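PDB 7KV2: RagB/SusD family nutrient uptake outer membrane protein from Bacteroides thetaiotaomicron, which probably binds beta-glucans at the cell surface as a SusD-family, outer-membrane nutrient-uptake protein. Local coordinates for residues V228-D233 with R463-I468. Numbering follows the deposited sequence.
Sequences VMYQND and RYWDLI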
# COMPACT_ATOMS: atom_id res chain seq x y z
N VAL A 228 15.39 -3.05 2.29
CA VAL A 228 16.76 -2.58 2.69
C VAL A 228 16.63 -1.42 3.67
O VAL A 228 17.29 -1.44 4.75
CB VAL A 228 17.64 -2.20 1.49
CG1 VAL A 228 18.86 -1.42 1.90
CG2 VAL A 228 18.03 -3.42 0.68
N MET A 229 15.74 -0.47 3.36
CA MET A 229 15.64 0.74 4.21
C MET A 229 14.88 0.39 5.48
O MET A 229 15.27 0.91 6.56
CB MET A 229 15.02 1.91 3.45
CG MET A 229 15.93 2.39 2.34
SD MET A 229 15.12 3.52 1.15
CE MET A 229 15.19 4.99 2.16
N TYR A 230 13.86 -0.46 5.41
CA TYR A 230 13.09 -0.78 6.64
C TYR A 230 14.00 -1.56 7.62
O TYR A 230 13.83 -1.45 8.83
CB TYR A 230 11.83 -1.57 6.37
CG TYR A 230 10.93 -1.61 7.58
CD1 TYR A 230 10.36 -0.45 8.08
CD2 TYR A 230 10.68 -2.79 8.27
CE1 TYR A 230 9.57 -0.46 9.22
CE2 TYR A 230 9.87 -2.82 9.40
CZ TYR A 230 9.34 -1.64 9.90
OH TYR A 230 8.53 -1.63 10.99
N GLN A 231 14.91 -2.37 7.08
CA GLN A 231 15.85 -3.22 7.87
C GLN A 231 16.98 -2.36 8.44
O GLN A 231 17.65 -2.83 9.37
CB GLN A 231 16.44 -4.30 6.97
CG GLN A 231 17.41 -5.25 7.70
CD GLN A 231 16.70 -6.09 8.73
OE1 GLN A 231 15.48 -6.16 8.77
NE2 GLN A 231 17.48 -6.78 9.57
N ASN A 232 17.21 -1.18 7.89
CA ASN A 232 18.36 -0.30 8.19
C ASN A 232 19.63 -1.05 7.80
O ASN A 232 20.61 -1.01 8.58
CB ASN A 232 18.35 0.18 9.65
CG ASN A 232 17.37 1.32 9.87
OD1 ASN A 232 16.34 1.14 10.48
ND2 ASN A 232 17.63 2.49 9.32
N ASP A 233 19.59 -1.75 6.66
CA ASP A 233 20.73 -2.59 6.20
C ASP A 233 21.69 -1.70 5.41
O ASP A 233 21.64 -1.70 4.15
CB ASP A 233 20.27 -3.82 5.43
CG ASP A 233 21.43 -4.66 4.94
OD1 ASP A 233 22.61 -4.37 5.38
OD2 ASP A 233 21.16 -5.53 4.09
N ARG A 463 3.74 5.91 5.83
CA ARG A 463 4.11 6.78 6.98
C ARG A 463 4.49 5.93 8.21
O ARG A 463 5.48 6.28 8.91
CB ARG A 463 2.95 7.74 7.26
CG ARG A 463 3.13 8.62 8.50
CD ARG A 463 4.34 9.54 8.40
NE ARG A 463 4.28 10.50 9.50
CZ ARG A 463 5.28 11.30 9.87
NH1 ARG A 463 6.45 11.27 9.25
NH2 ARG A 463 5.10 12.15 10.85
N TYR A 464 3.71 4.91 8.52
CA TYR A 464 3.95 4.12 9.75
C TYR A 464 5.34 3.50 9.65
O TYR A 464 6.12 3.68 10.61
CB TYR A 464 2.90 3.05 9.94
CG TYR A 464 2.97 2.30 11.26
CD1 TYR A 464 3.04 2.97 12.47
CD2 TYR A 464 3.01 0.91 11.28
CE1 TYR A 464 3.03 2.28 13.67
CE2 TYR A 464 3.04 0.21 12.48
CZ TYR A 464 3.05 0.90 13.68
OH TYR A 464 3.06 0.22 14.87
N TRP A 465 5.65 2.88 8.52
CA TRP A 465 6.98 2.24 8.30
C TRP A 465 8.08 3.30 8.33
O TRP A 465 9.17 3.00 8.91
CB TRP A 465 7.00 1.37 7.04
CG TRP A 465 5.79 0.49 6.95
CD1 TRP A 465 4.83 0.55 5.97
CD2 TRP A 465 5.30 -0.42 7.94
NE1 TRP A 465 3.80 -0.30 6.26
CE2 TRP A 465 4.09 -0.95 7.44
CE3 TRP A 465 5.82 -0.93 9.14
CZ2 TRP A 465 3.36 -1.90 8.13
CZ3 TRP A 465 5.09 -1.87 9.83
CH2 TRP A 465 3.88 -2.34 9.33
N ASP A 466 7.87 4.48 7.75
CA ASP A 466 8.89 5.57 7.77
C ASP A 466 9.17 6.00 9.24
O ASP A 466 10.35 6.20 9.59
CB ASP A 466 8.49 6.74 6.86
CG ASP A 466 8.53 6.40 5.37
OD1 ASP A 466 9.25 5.43 4.99
OD2 ASP A 466 7.80 7.09 4.60
N LEU A 467 8.13 6.17 10.06
CA LEU A 467 8.30 6.57 11.48
C LEU A 467 9.13 5.52 12.21
O LEU A 467 10.06 5.91 12.96
CB LEU A 467 6.94 6.72 12.16
CG LEU A 467 6.21 8.00 11.79
CD1 LEU A 467 4.79 7.98 12.28
CD2 LEU A 467 6.99 9.25 12.25
N ILE A 468 8.81 4.25 12.00
CA ILE A 468 9.46 3.17 12.78
C ILE A 468 10.93 3.13 12.34
O ILE A 468 11.79 3.15 13.22
CB ILE A 468 8.76 1.81 12.62
CG1 ILE A 468 7.39 1.81 13.30
CG2 ILE A 468 9.66 0.70 13.15
CD1 ILE A 468 6.57 0.58 13.05
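An offset edge-to-face pair of rings, Y230 and W465, ties the last turn of helix 217-231 to the short helix 463-469 in the alpha-helical SusD fold. Within 228-233, Y230 alone touches the other segment. A chi1 of -167°, which sets CG anti to the backbone N, carries the ring toward helix 463-469, bridging backbones whose nearest CA atoms, those of Y230 and W465, are 7.0 Å apart. The indole presents an edge to the phenol face, the planes standing at 89°. The centroids of the phenol and the six-membered indole ring are 5.5 Å apart. At the closest part of that edge, W465 CE3 lies 3.7 Å from Y230 CZ. The tyrosine's own rim meets backbone as well, for W465 O sits in the ring plane 3.5 Å from Y230 CE1. One helical turn on, I468 points toward helix 217-231 and packs against the phenol oxygen, its CG2 3.4 Å from Y230 OH and its CD1 3.6 Å from the same atom. Just beyond Y230, N232 takes positive phi and ends the helix in a Schellman motif. Helix 137-162 flanks the pair, K160 touching both side chains and F161 making a second edge-to-face contact with W465. No hydrogen bond links the two segments, so the join rests on dispersion and on the weak electrostatics of a ring edge meeting a ring face, with isoleucine carbons packed against the hydroxyl oxygen.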